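Local coordinates for putative efflux transporter (PDB 4L8J), which probably serves as the periplasmic adaptor (membrane-fusion) subunit of an HlyD-family efflux pump, bridging an inner-membrane transporter and an outer-membrane channel, at residues V188-Y193 with Y231-G236; T196-R201 with I221-F226; K23-M28 with I241-D246; S138-L143 with R158-R163. All coordinates share one frame; numbering follows the deposited sequence.

Contact 1: V188-Y193 with Y231-G236; sequences VEFDTY and YDVKPG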
loop_
_atom_site.group_PDB
_atom_site.type_symbol
_atom_site.label_atom_id
_atom_site.label_comp_id
_atom_site.label_asym_id
_atom_site.label_seq_id
_atom_site.Cartn_x
_atom_site.Cartn_y
_atom_site.Cartn_z
ATOM N N VAL A 188 21.968 -19.013 -16.658
ATOM C CA VAL A 188 23.264 -19.417 -16.109
ATOM C C VAL A 188 24.410 -18.582 -16.638
ATOM O O VAL A 188 24.565 -18.394 -17.842
ATOM C CB VAL A 188 23.538 -20.922 -16.386
ATOM C CG1 VAL A 188 24.935 -21.355 -15.893
ATOM C CG2 VAL A 188 22.458 -21.783 -15.763
ATOM N N GLU A 189 25.259 -18.179 -15.719
ATOM C CA GLU A 189 26.510 -17.514 -16.022
ATOM C C GLU A 189 27.635 -18.331 -15.360
ATOM O O GLU A 189 27.644 -18.445 -14.138
ATOM C CB GLU A 189 26.480 -16.047 -15.551
ATOM C CG GLU A 189 27.678 -15.259 -16.084
ATOM C CD GLU A 189 27.854 -13.861 -15.521
ATOM O OE1 GLU A 189 27.251 -13.544 -14.471
ATOM O OE2 GLU A 189 28.617 -13.082 -16.131
ATOM N N PHE A 190 28.518 -18.974 -16.169
ATOM C CA PHE A 190 29.626 -19.776 -15.628
ATOM C C PHE A 190 30.743 -18.862 -15.133
ATOM O O PHE A 190 31.074 -17.870 -15.808
ATOM C CB PHE A 190 30.169 -20.779 -16.661
ATOM C CG PHE A 190 29.149 -21.798 -17.107
ATOM C CD1 PHE A 190 28.916 -22.945 -16.358
ATOM C CD2 PHE A 190 28.410 -21.605 -18.270
ATOM C CE1 PHE A 190 27.972 -23.882 -16.771
ATOM C CE2 PHE A 190 27.452 -22.537 -18.667
ATOM C CZ PHE A 190 27.246 -23.672 -17.922
ATOM N N ASP A 191 31.292 -19.174 -13.947
ATOM C CA ASP A 191 32.400 -18.430 -13.337
ATOM C C ASP A 191 33.645 -18.416 -14.257
ATOM O O ASP A 191 34.355 -17.421 -14.277
ATOM C CB ASP A 191 32.770 -19.041 -11.966
ATOM C CG ASP A 191 31.678 -18.907 -10.904
ATOM O OD1 ASP A 191 30.737 -18.106 -11.113
ATOM O OD2 ASP A 191 31.802 -19.548 -9.840
ATOM N N THR A 192 33.873 -19.502 -15.029
ATOM C CA THR A 192 35.003 -19.641 -15.973
ATOM C C THR A 192 34.756 -18.810 -17.274
ATOM O O THR A 192 35.709 -18.547 -18.007
ATOM C CB THR A 192 35.256 -21.138 -16.303
ATOM O OG1 THR A 192 35.090 -21.934 -15.127
ATOM C CG2 THR A 192 36.660 -21.397 -16.849
ATOM N N TYR A 193 33.488 -18.392 -17.543
ATOM C CA TYR A 193 33.120 -17.636 -18.740
ATOM C C TYR A 193 32.167 -16.500 -18.400
ATOM O O TYR A 193 31.059 -16.405 -18.953
ATOM C CB TYR A 193 32.476 -18.571 -19.777
ATOM C CG TYR A 193 33.394 -19.660 -20.267
ATOM C CD1 TYR A 193 34.375 -19.398 -21.220
ATOM C CD2 TYR A 193 33.262 -20.968 -19.810
ATOM C CE1 TYR A 193 35.203 -20.411 -21.702
ATOM C CE2 TYR A 193 34.093 -21.985 -20.276
ATOM C CZ TYR A 193 35.072 -21.698 -21.210
ATOM O OH TYR A 193 35.897 -22.705 -21.656
ATOM N N TYR A 231 32.756 -22.876 -25.260
ATOM C CA TYR A 231 32.581 -22.885 -23.805
ATOM C C TYR A 231 32.821 -24.288 -23.262
ATOM O O TYR A 231 31.905 -25.112 -23.213
ATOM C CB TYR A 231 31.191 -22.344 -23.415
ATOM C CG TYR A 231 30.891 -20.993 -24.022
ATOM C CD1 TYR A 231 31.408 -19.829 -23.465
ATOM C CD2 TYR A 231 30.099 -20.880 -25.164
ATOM C CE1 TYR A 231 31.140 -18.584 -24.022
ATOM C CE2 TYR A 231 29.821 -19.638 -25.731
ATOM C CZ TYR A 231 30.340 -18.491 -25.150
ATOM O OH TYR A 231 30.094 -17.262 -25.709
ATOM N N ASP A 232 34.077 -24.551 -22.865
ATOM C CA ASP A 232 34.532 -25.841 -22.355
ATOM C C ASP A 232 34.248 -25.928 -20.858
ATOM O O ASP A 232 35.089 -25.581 -20.024
ATOM C CB ASP A 232 36.035 -26.040 -22.668
ATOM C CG ASP A 232 36.528 -27.455 -22.462
ATOM O OD1 ASP A 232 35.970 -28.378 -23.101
ATOM O OD2 ASP A 232 37.487 -27.640 -21.677
ATOM N N VAL A 233 33.036 -26.372 -20.529
ATOM C CA VAL A 233 32.543 -26.503 -19.158
ATOM C C VAL A 233 32.677 -27.967 -18.750
ATOM O O VAL A 233 32.295 -28.856 -19.515
ATOM C CB VAL A 233 31.082 -25.971 -19.072
ATOM C CG1 VAL A 233 30.400 -26.417 -17.788
ATOM C CG2 VAL A 233 31.046 -24.450 -19.207
ATOM N N LYS A 234 33.226 -28.218 -17.558
ATOM C CA LYS A 234 33.452 -29.578 -17.051
ATOM C C LYS A 234 32.736 -29.822 -15.714
ATOM O O LYS A 234 32.500 -28.858 -14.982
ATOM C CB LYS A 234 34.975 -29.821 -16.844
ATOM C CG LYS A 234 35.867 -29.571 -18.051
ATOM C CD LYS A 234 37.313 -29.425 -17.625
ATOM N N PRO A 235 32.474 -31.094 -15.315
ATOM C CA PRO A 235 31.906 -31.349 -13.974
ATOM C C PRO A 235 32.699 -30.636 -12.879
ATOM O O PRO A 235 33.916 -30.568 -12.968
ATOM C CB PRO A 235 32.054 -32.867 -13.830
ATOM C CG PRO A 235 31.952 -33.366 -15.206
ATOM C CD PRO A 235 32.712 -32.368 -16.026
ATOM N N GLY A 236 32.016 -30.101 -11.880
ATOM C CA GLY A 236 32.684 -29.402 -10.796
ATOM C C GLY A 236 32.777 -27.901 -11.000
ATOM O O GLY A 236 32.960 -27.169 -10.023
#

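Contact 2: T196-R201 with I221-F226; sequences TVFNAR and IDDAAF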
loop_
_atom_site.group_PDB
_atom_site.type_symbol
_atom_site.label_atom_id
_atom_site.label_comp_id
_atom_site.label_asym_id
_atom_site.label_seq_id
_atom_site.Cartn_x
_atom_site.Cartn_y
_atom_site.Cartn_z
ATOM N N THR A 196 28.792 -13.915 -20.309
ATOM C CA THR A 196 27.860 -14.554 -21.239
ATOM C C THR A 196 26.864 -15.391 -20.421
ATOM O O THR A 196 27.238 -16.214 -19.575
ATOM C CB THR A 196 28.569 -15.303 -22.391
ATOM O OG1 THR A 196 27.616 -16.105 -23.101
ATOM C CG2 THR A 196 29.730 -16.145 -21.934
ATOM N N VAL A 197 25.589 -15.134 -20.673
ATOM C CA VAL A 197 24.473 -15.737 -19.970
ATOM C C VAL A 197 23.769 -16.727 -20.892
ATOM O O VAL A 197 23.520 -16.418 -22.062
ATOM C CB VAL A 197 23.557 -14.580 -19.481
ATOM C CG1 VAL A 197 22.194 -15.073 -19.026
ATOM C CG2 VAL A 197 24.237 -13.775 -18.382
ATOM N N PHE A 198 23.478 -17.927 -20.372
ATOM C CA PHE A 198 22.807 -18.970 -21.126
ATOM C C PHE A 198 21.463 -19.337 -20.513
ATOM O O PHE A 198 21.369 -19.511 -19.299
ATOM C CB PHE A 198 23.683 -20.235 -21.211
ATOM C CG PHE A 198 25.031 -20.015 -21.849
ATOM C CD1 PHE A 198 25.185 -20.087 -23.231
ATOM C CD2 PHE A 198 26.160 -19.773 -21.066
ATOM C CE1 PHE A 198 26.449 -19.903 -23.820
ATOM C CE2 PHE A 198 27.405 -19.558 -21.652
ATOM C CZ PHE A 198 27.546 -19.637 -23.024
ATOM N N ASN A 199 20.445 -19.518 -21.357
ATOM C CA ASN A 199 19.149 -19.979 -20.913
ATOM C C ASN A 199 19.270 -21.433 -20.479
ATOM O O ASN A 199 20.048 -22.214 -21.044
ATOM C CB ASN A 199 18.100 -19.826 -22.035
ATOM C CG ASN A 199 16.714 -20.287 -21.630
ATOM O OD1 ASN A 199 16.014 -19.631 -20.837
ATOM N ND2 ASN A 199 16.327 -21.470 -22.097
ATOM N N ALA A 200 18.504 -21.792 -19.468
ATOM C CA ALA A 200 18.502 -23.143 -18.967
ATOM C C ALA A 200 17.083 -23.533 -18.706
ATOM O O ALA A 200 16.251 -22.661 -18.462
ATOM C CB ALA A 200 19.335 -23.234 -17.686
ATOM N N ARG A 201 16.786 -24.826 -18.759
ATOM C CA ARG A 201 15.440 -25.268 -18.464
ATOM C C ARG A 201 15.433 -26.142 -17.222
ATOM O O ARG A 201 16.407 -26.833 -16.937
ATOM C CB ARG A 201 14.800 -26.000 -19.666
ATOM C CG ARG A 201 15.509 -27.284 -20.076
ATOM C CD ARG A 201 14.666 -28.127 -21.023
ATOM N NE ARG A 201 14.991 -29.547 -20.861
ATOM C CZ ARG A 201 15.991 -30.154 -21.486
ATOM N NH1 ARG A 201 16.747 -29.485 -22.346
ATOM N NH2 ARG A 201 16.247 -31.435 -21.251
ATOM N N ILE A 221 21.210 -26.787 -19.576
ATOM C CA ILE A 221 21.459 -25.696 -20.524
ATOM C C ILE A 221 20.653 -25.980 -21.797
ATOM O O ILE A 221 20.680 -27.106 -22.333
ATOM C CB ILE A 221 22.975 -25.512 -20.803
ATOM C CG1 ILE A 221 23.753 -25.159 -19.495
ATOM C CG2 ILE A 221 23.210 -24.468 -21.912
ATOM C CD1 ILE A 221 23.528 -23.745 -18.938
ATOM N N ASP A 222 19.869 -24.977 -22.207
ATOM C CA ASP A 222 18.975 -25.033 -23.350
ATOM C C ASP A 222 19.097 -23.718 -24.085
ATOM O O ASP A 222 18.268 -22.812 -23.925
ATOM C CB ASP A 222 17.545 -25.302 -22.866
ATOM C CG ASP A 222 16.580 -25.681 -23.965
ATOM O OD1 ASP A 222 17.004 -25.716 -25.143
ATOM O OD2 ASP A 222 15.402 -25.965 -23.647
ATOM N N ASP A 223 20.201 -23.580 -24.813
ATOM C CA ASP A 223 20.546 -22.349 -25.501
ATOM C C ASP A 223 21.401 -22.666 -26.720
ATOM O O ASP A 223 22.431 -23.331 -26.588
ATOM C CB ASP A 223 21.296 -21.401 -24.530
ATOM C CG ASP A 223 21.338 -19.957 -24.966
ATOM O OD1 ASP A 223 21.669 -19.701 -26.146
ATOM O OD2 ASP A 223 21.110 -19.074 -24.113
ATOM N N ALA A 224 20.979 -22.176 -27.899
ATOM C CA ALA A 224 21.684 -22.388 -29.172
ATOM C C ALA A 224 23.132 -21.850 -29.123
ATOM O O ALA A 224 24.027 -22.481 -29.694
ATOM C CB ALA A 224 20.919 -21.720 -30.309
ATOM N N ALA A 225 23.359 -20.715 -28.397
ATOM C CA ALA A 225 24.680 -20.090 -28.259
ATOM C C ALA A 225 25.657 -20.936 -27.424
ATOM O O ALA A 225 26.865 -20.670 -27.466
ATOM C CB ALA A 225 24.551 -18.705 -27.650
ATOM N N PHE A 226 25.155 -21.954 -26.687
ATOM C CA PHE A 226 26.022 -22.798 -25.872
ATOM C C PHE A 226 26.748 -23.816 -26.735
ATOM O O PHE A 226 26.288 -24.949 -26.915
ATOM C CB PHE A 226 25.268 -23.493 -24.716
ATOM C CG PHE A 226 26.219 -24.123 -23.721
ATOM C CD1 PHE A 226 27.066 -23.336 -22.948
ATOM C CD2 PHE A 226 26.275 -25.501 -23.567
ATOM C CE1 PHE A 226 27.956 -23.916 -22.043
ATOM C CE2 PHE A 226 27.154 -26.082 -22.651
ATOM C CZ PHE A 226 27.998 -25.284 -21.902
HETATM O O HOH W 1 18.794 -28.876 -23.752
#

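Contact 3: K23-M28 with I241-D246; sequences KDFSGM and IRLASD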
loop_
_atom_site.group_PDB
_atom_site.type_symbol
_atom_site.label_atom_id
_atom_site.label_comp_id
_atom_site.label_asym_id
_atom_site.label_seq_id
_atom_site.Cartn_x
_atom_site.Cartn_y
_atom_site.Cartn_z
ATOM N N LYS A 23 16.384 -13.847 -8.046
ATOM C CA LYS A 23 17.247 -14.466 -7.047
ATOM C C LYS A 23 18.418 -15.081 -7.723
ATOM O O LYS A 23 18.262 -15.691 -8.784
ATOM C CB LYS A 23 16.510 -15.540 -6.196
ATOM C CG LYS A 23 15.323 -15.024 -5.386
ATOM C CD LYS A 23 15.753 -14.187 -4.159
ATOM C CE LYS A 23 14.533 -13.599 -3.485
ATOM N NZ LYS A 23 14.897 -12.672 -2.393
ATOM N N ASP A 24 19.584 -14.981 -7.086
ATOM C CA ASP A 24 20.816 -15.568 -7.578
ATOM C C ASP A 24 21.226 -16.701 -6.658
ATOM O O ASP A 24 21.169 -16.568 -5.436
ATOM C CB ASP A 24 21.919 -14.525 -7.699
ATOM C CG ASP A 24 21.673 -13.506 -8.795
ATOM O OD1 ASP A 24 21.486 -13.915 -9.957
ATOM O OD2 ASP A 24 21.679 -12.319 -8.494
ATOM N N PHE A 25 21.603 -17.822 -7.259
ATOM C CA PHE A 25 22.076 -19.014 -6.553
ATOM C C PHE A 25 23.359 -19.467 -7.155
ATOM O O PHE A 25 23.568 -19.300 -8.356
ATOM C CB PHE A 25 21.040 -20.165 -6.624
ATOM C CG PHE A 25 19.656 -19.755 -6.176
ATOM C CD1 PHE A 25 19.363 -19.596 -4.824
ATOM C CD2 PHE A 25 18.651 -19.509 -7.104
ATOM C CE1 PHE A 25 18.103 -19.172 -4.414
ATOM C CE2 PHE A 25 17.382 -19.119 -6.692
ATOM C CZ PHE A 25 17.109 -18.969 -5.347
ATOM N N SER A 26 24.236 -20.025 -6.313
ATOM C CA SER A 26 25.475 -20.669 -6.699
ATOM C C SER A 26 25.169 -22.139 -6.927
ATOM O O SER A 26 24.481 -22.773 -6.127
ATOM C CB SER A 26 26.559 -20.489 -5.634
ATOM O OG SER A 26 26.860 -19.113 -5.499
ATOM N N GLY A 27 25.685 -22.651 -8.022
ATOM C CA GLY A 27 25.502 -24.025 -8.431
ATOM C C GLY A 27 26.764 -24.625 -8.985
ATOM O O GLY A 27 27.808 -23.961 -9.089
HETATM N N MSE A 28 26.660 -25.882 -9.350
HETATM C CA MSE A 28 27.790 -26.628 -9.830
HETATM C C MSE A 28 27.378 -27.561 -10.928
HETATM O O MSE A 28 26.288 -28.128 -10.882
HETATM C CB MSE A 28 28.383 -27.414 -8.640
HETATM C CG MSE A 28 29.682 -28.115 -8.938
HETATM SE SE MSE A 28 30.365 -28.962 -7.333
HETATM C CE MSE A 28 31.151 -27.384 -6.464
ATOM N N ILE A 241 23.209 -18.987 -10.947
ATOM C CA ILE A 241 21.878 -19.262 -11.518
ATOM C C ILE A 241 20.988 -18.115 -11.138
ATOM O O ILE A 241 20.746 -17.877 -9.953
ATOM C CB ILE A 241 21.245 -20.621 -11.132
ATOM C CG1 ILE A 241 22.225 -21.781 -11.433
ATOM C CG2 ILE A 241 19.909 -20.832 -11.878
ATOM C CD1 ILE A 241 23.004 -22.217 -10.278
ATOM N N ARG A 242 20.486 -17.413 -12.138
ATOM C CA ARG A 242 19.543 -16.317 -11.901
ATOM C C ARG A 242 18.139 -16.867 -12.143
ATOM O O ARG A 242 17.845 -17.334 -13.242
ATOM C CB ARG A 242 19.879 -15.111 -12.822
ATOM C CG ARG A 242 18.767 -14.068 -13.074
ATOM C CD ARG A 242 18.391 -13.181 -11.910
ATOM N NE ARG A 242 19.519 -12.501 -11.255
ATOM C CZ ARG A 242 19.948 -11.271 -11.524
ATOM N NH1 ARG A 242 19.402 -10.570 -12.511
ATOM N NH2 ARG A 242 20.930 -10.735 -10.816
ATOM N N LEU A 243 17.315 -16.907 -11.092
ATOM C CA LEU A 243 15.909 -17.317 -11.162
ATOM C C LEU A 243 15.057 -16.057 -11.272
ATOM O O LEU A 243 15.225 -15.183 -10.429
ATOM C CB LEU A 243 15.506 -18.137 -9.902
ATOM C CG LEU A 243 13.989 -18.428 -9.689
ATOM C CD1 LEU A 243 13.481 -19.451 -10.665
ATOM C CD2 LEU A 243 13.720 -18.923 -8.264
ATOM N N ALA A 244 14.178 -15.944 -12.300
ATOM C CA ALA A 244 13.251 -14.795 -12.487
ATOM C C ALA A 244 11.821 -15.299 -12.493
ATOM O O ALA A 244 11.458 -16.183 -13.293
ATOM C CB ALA A 244 13.537 -14.031 -13.774
ATOM N N SER A 245 11.037 -14.804 -11.531
ATOM C CA SER A 245 9.665 -15.234 -11.361
ATOM C C SER A 245 8.714 -14.043 -11.297
ATOM O O SER A 245 8.824 -13.225 -10.378
ATOM C CB SER A 245 9.519 -16.054 -10.072
ATOM O OG SER A 245 10.423 -17.143 -9.986
ATOM N N ASP A 246 7.732 -13.992 -12.215
ATOM C CA ASP A 246 6.704 -12.962 -12.121
ATOM C C ASP A 246 5.638 -13.499 -11.168
ATOM O O ASP A 246 4.920 -14.424 -11.519
ATOM C CB ASP A 246 6.136 -12.553 -13.494
ATOM C CG ASP A 246 5.237 -11.318 -13.445
ATOM O OD1 ASP A 246 4.764 -10.965 -12.344
ATOM O OD2 ASP A 246 4.987 -10.725 -14.509
#

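Contact 4: S138-L143 with R158-R163; sequences SIETRL and RLVNTR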
loop_
_atom_site.group_PDB
_atom_site.type_symbol
_atom_site.label_atom_id
_atom_site.label_comp_id
_atom_site.label_asym_id
_atom_site.label_seq_id
_atom_site.Cartn_x
_atom_site.Cartn_y
_atom_site.Cartn_z
ATOM N N SER A 138 32.456 -37.448 -25.664
ATOM C CA SER A 138 33.844 -37.075 -25.788
ATOM C C SER A 138 34.739 -38.162 -25.204
ATOM O O SER A 138 34.417 -38.772 -24.175
ATOM C CB SER A 138 34.112 -35.712 -25.154
ATOM O OG SER A 138 34.152 -35.769 -23.739
ATOM N N ILE A 139 35.854 -38.417 -25.896
ATOM C CA ILE A 139 36.809 -39.428 -25.494
ATOM C C ILE A 139 37.577 -38.893 -24.308
ATOM O O ILE A 139 38.441 -38.023 -24.460
ATOM C CB ILE A 139 37.739 -39.880 -26.665
ATOM C CG1 ILE A 139 36.957 -40.218 -27.965
ATOM C CG2 ILE A 139 38.720 -40.979 -26.228
ATOM C CD1 ILE A 139 35.867 -41.314 -27.881
ATOM N N GLU A 140 37.237 -39.397 -23.122
ATOM C CA GLU A 140 37.916 -39.003 -21.895
ATOM C C GLU A 140 39.258 -39.697 -21.829
ATOM O O GLU A 140 40.247 -39.057 -21.521
ATOM C CB GLU A 140 37.054 -39.318 -20.653
ATOM C CG GLU A 140 37.451 -38.508 -19.425
ATOM C CD GLU A 140 36.765 -38.904 -18.131
ATOM O OE1 GLU A 140 37.103 -39.977 -17.578
ATOM O OE2 GLU A 140 35.912 -38.122 -17.653
ATOM N N THR A 141 39.311 -40.997 -22.149
ATOM C CA THR A 141 40.560 -41.754 -22.097
ATOM C C THR A 141 40.615 -42.838 -23.176
ATOM O O THR A 141 39.629 -43.527 -23.425
ATOM C CB THR A 141 40.750 -42.414 -20.688
ATOM O OG1 THR A 141 40.396 -41.503 -19.650
ATOM C CG2 THR A 141 42.169 -42.916 -20.446
ATOM N N ARG A 142 41.791 -43.002 -23.768
ATOM C CA ARG A 142 42.134 -44.052 -24.707
ATOM C C ARG A 142 42.912 -45.105 -23.910
ATOM O O ARG A 142 44.023 -44.819 -23.442
ATOM C CB ARG A 142 42.956 -43.469 -25.853
ATOM C CG ARG A 142 42.895 -44.288 -27.107
ATOM C CD ARG A 142 43.244 -43.405 -28.264
ATOM N NE ARG A 142 44.614 -43.634 -28.681
ATOM C CZ ARG A 142 45.034 -43.547 -29.935
ATOM N NH1 ARG A 142 44.196 -43.184 -30.900
ATOM N NH2 ARG A 142 46.294 -43.802 -30.233
ATOM N N LEU A 143 42.306 -46.295 -23.709
ATOM C CA LEU A 143 42.848 -47.356 -22.849
ATOM C C LEU A 143 43.737 -48.379 -23.545
ATOM O O LEU A 143 44.420 -49.158 -22.865
ATOM C CB LEU A 143 41.684 -48.095 -22.168
ATOM C CG LEU A 143 40.746 -47.226 -21.334
ATOM C CD1 LEU A 143 39.498 -47.986 -20.968
ATOM C CD2 LEU A 143 41.443 -46.684 -20.086
ATOM N N ARG A 158 37.032 -44.609 -22.643
ATOM C CA ARG A 158 36.088 -44.083 -21.659
ATOM C C ARG A 158 35.446 -42.900 -22.335
ATOM O O ARG A 158 36.145 -41.966 -22.702
ATOM C CB ARG A 158 36.790 -43.713 -20.332
ATOM C CG ARG A 158 37.440 -44.927 -19.671
ATOM C CD ARG A 158 38.338 -44.591 -18.500
ATOM N NE ARG A 158 38.775 -45.817 -17.829
ATOM C CZ ARG A 158 39.434 -45.853 -16.677
ATOM N NH1 ARG A 158 39.736 -44.727 -16.041
ATOM N NH2 ARG A 158 39.791 -47.015 -16.145
ATOM N N LEU A 159 34.151 -43.008 -22.630
ATOM C CA LEU A 159 33.354 -42.012 -23.326
ATOM C C LEU A 159 32.372 -41.327 -22.341
ATOM O O LEU A 159 31.582 -42.022 -21.687
ATOM C CB LEU A 159 32.576 -42.715 -24.469
ATOM C CG LEU A 159 31.633 -41.848 -25.332
ATOM C CD1 LEU A 159 32.407 -40.944 -26.270
ATOM C CD2 LEU A 159 30.668 -42.701 -26.131
ATOM N N VAL A 160 32.414 -39.981 -22.244
ATOM C CA VAL A 160 31.489 -39.262 -21.365
ATOM C C VAL A 160 30.368 -38.675 -22.234
ATOM O O VAL A 160 30.649 -38.071 -23.279
ATOM C CB VAL A 160 32.158 -38.211 -20.419
ATOM C CG1 VAL A 160 33.160 -38.877 -19.476
ATOM C CG2 VAL A 160 32.834 -37.091 -21.179
ATOM N N ASN A 161 29.094 -38.928 -21.836
ATOM C CA ASN A 161 27.907 -38.453 -22.527
ATOM C C ASN A 161 27.831 -36.935 -22.411
ATOM O O ASN A 161 27.856 -36.409 -21.296
ATOM C CB ASN A 161 26.641 -39.117 -21.938
ATOM C CG ASN A 161 25.416 -38.990 -22.801
ATOM O OD1 ASN A 161 25.098 -37.923 -23.326
ATOM N ND2 ASN A 161 24.697 -40.089 -22.986
ATOM N N THR A 162 27.741 -36.233 -23.553
ATOM C CA THR A 162 27.733 -34.771 -23.572
ATOM C C THR A 162 26.416 -34.228 -24.094
ATOM O O THR A 162 26.334 -33.040 -24.379
ATOM C CB THR A 162 28.932 -34.216 -24.397
ATOM O OG1 THR A 162 28.808 -34.587 -25.776
ATOM C CG2 THR A 162 30.274 -34.633 -23.849
ATOM N N ARG A 163 25.367 -35.060 -24.175
ATOM C CA ARG A 163 24.065 -34.602 -24.661
ATOM C C ARG A 163 23.467 -33.499 -23.769
ATOM O O ARG A 163 22.847 -32.568 -24.286
ATOM C CB ARG A 163 23.065 -35.779 -24.767
#

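Contact 1: V188-Y193 with Y231-G236
The Tyr-193 ring presents a face to the edge of the Tyr-231 ring, whose CD1 stands over it, offset toward the rim. Centroids 5.4 Å apart and planes at 85° define a T-shaped pair, and the nearest atoms are Tyr-193 CD1 and Tyr-231 CD1 at 3.7 Å. Tyr-231 CA adds a CH-pi contact over the same ring, 4.1 Å from the Tyr-193 centroid. At the tip, Tyr-193 OH accepts the backbone N-H of Asp-232, with 2.9 Å between OH and N and a bent angle of 138° at the hydrogen. Asp-232 is itself the centre of an inverse gamma turn, so the phenol grips the loop where its chain bends.

Val-233 points toward segment 188-193: its CG2, anti to its own carbonyl carbon, stands over the centre of the Phe-190 ring, 3.7 Å from the centroid and 6° off the normal. Val-188 CG1 covers the opposite face, which leaves Phe-190 clamped between two valines.

These contacts fasten the loop between strands 215-221 and 238-246 to the end of strand 185-190 and the residues just after it. Within the beta-barrel, Phe-190 also touches Val-29 of strand 20-29, Ile-167 of strand 166-171 and Ile-221 of strand 215-221.

Contact 2: T196-R201 with I221-F226
Ala-200 and Ile-221 form an antiparallel non-hydrogen-bonded pair with their CA atoms 4.2 Å apart, after which segment 221-226 leaves the sheet and folds into a type I turn from Asp-223 to Phe-226. Beyond that pair, Asn-199 holds the departing chain at three points. Its backbone O accepts from Asp-222 N at 3.0 Å, and its ND2 donates to Asp-222 O, also at 3.0 Å, in a nearly straight bond (172°) lying in the amide plane. The other end of that amide, OD1, is bonded to Lys-187 of the adjacent strand.

The third point is Asp-223, whose carboxylate works in two directions. OD2 takes the N-H of Asn-199 on its anti lone pair, 2.9 Å from N to OD2, while OD1 accepts from Ala-225 N at 3.0 Å and closes an Asx turn. An alanine in place of Asp-223 would probably leave both the Asn-199 and Ala-225 N-H groups without these acceptors and hold the turn less firmly against the strand.

The Phe-226 ring sets its edge on the face of Phe-198, planes at 82°, with Phe-226 CD1 over the ring centre and 3.6 Å from Phe-198 CE1. At the outer end Arg-201 and Asp-222 form only a long salt bridge, NH1 to OD2 at 4.0 Å, their flat groups perpendicular; a water joins Arg-201 NH1, weakly, to Ile-221 O. The chemistry implies a division of labour: Asn-199 holds the chain at Asp-222, the Asp-223 carboxylate ties the turn to the strand, the ring pair packs beside it, and the surface ion pair probably adds only loose electrostatic attraction.

Contact 3: K23-M28 with I241-D246
Arg-242 and Asp-24 form a non-hydrogen-bonded pair between the antiparallel strands 238-246 and 20-29, neighbours that close the six-stranded beta-barrel. The CB of Arg-242 already lies 3.5 Å from Asp-24 OD1. CG, set anti to the backbone N (chi1 160°), stays near the same oxygen; the chain then bends at chi2 and chi3, and CD passes near both Asp-24 OD1 and Lys-23 O. NE reaches Asp-24 OD1 at 2.7 Å from above the carboxylate plane, CZ faces the carboxylate between the two bonds, and NH2 reaches Asp-24 OD2 at 2.9 Å on its syn lone pair. The salt bridge is therefore side-on and two-pronged, though the carboxylate and guanidinium planes are 41° apart. OD1 also accepts from Asn-240 ND2, a second hold on the carboxylate.

A leucine in place of Arg-242 would probably leave the Asp-24 carboxylate without its cationic mate and freer to turn.

Hydrogen-bonded pairs flank the bridge: Lys-23 with Leu-243 and Phe-25 with Ile-241 each exchange two backbone bonds. Their side chains share the other side of the sheet, where Leu-243 CB meets the edge of the Phe-25 ring at 3.8 Å from CE2. Phe-25 also packs on Val-171, and Ile-241 on Ile-167 and Phe-169, all from strand 166-171. Gly-27 lies close by without a side chain; as modelled, a CB there would run into Ile-241 CD1, which lies 3.5 Å from Gly-27 N.

Contact 4: S138-L143 with R158-R163
Glu-140 and Thr-141 both face Arg-158 in a classic beta bulge, set into the antiparallel pairing of strands 137-142 and 155-161 in the barrel-sandwich (lipoyl-like) domain. The evidence is a one-residue shift of register: Ile-139 pairs with Leu-159, but Thr-141 with Arg-158. Arg-158 O consequently receives two N-H groups, from Glu-140 N at 2.8 Å and, weakly, from Thr-141 N at 3.4 Å. Arg-158 N returns a bond to Thr-141 O. On the other side of the bulge regular pairing runs from Ile-139 with Leu-159 to Ser-138 with Val-160, the latter exchanging two backbone bonds.

The side chains follow this backbone. Arg-158 extends from CG to NE alongside Thr-141, pointing the same way, its CD 3.9 Å from Thr-141 CB. Leu-143 crosses it at about a right angle and lays CD2 over one face of the guanidinium, 3.6 Å from Arg-158 NE. In Glu-140, chi1 (-159°) sets CG anti to the backbone N; the chain, extended beyond CG, crosses Val-160 at about a right angle, with OE2 3.4 Å from Val-160 CG1.

Further out, Tyr-34 of strand 34-38 packs against Glu-140, Arg-158 and Val-160. Past the bulge, Arg-142 is tied to the loop before strand 55-56, through its N to Glu-52 and NH1 to Val-50 O. On the opposite side of the sheet, where Leu-159 rests on Pro-134 and Phe-135, its CD1 meets Ile-139 CD1 at 3.8 Å.

Overall arrangement
Contacts 1, 2 and 3 belong to one six-stranded barrel, whereas contact 4 lies in a separate four-stranded sheet, its centre about 30 Å from that of contact 3. Contacts 1 and 2, with centres about 11 Å apart, are directly joined: Val-188 N lies 2.8 Å from Phe-198 O, a probable hydrogen bond, and Tyr-231 CE2 packs 3.5 Å from Phe-198 CZ in an edge-to-face pair that links their ring contacts. Contact 3 meets contact 1 more lightly, through Gly-236 O and CG of Met-28 (a selenomethionine) at 3.6 Å. Along the sequence contact 3 spans the other three. A diethylene glycol, probably from crystallisation, hydrogen-bonds Asp-24 N in contact 3.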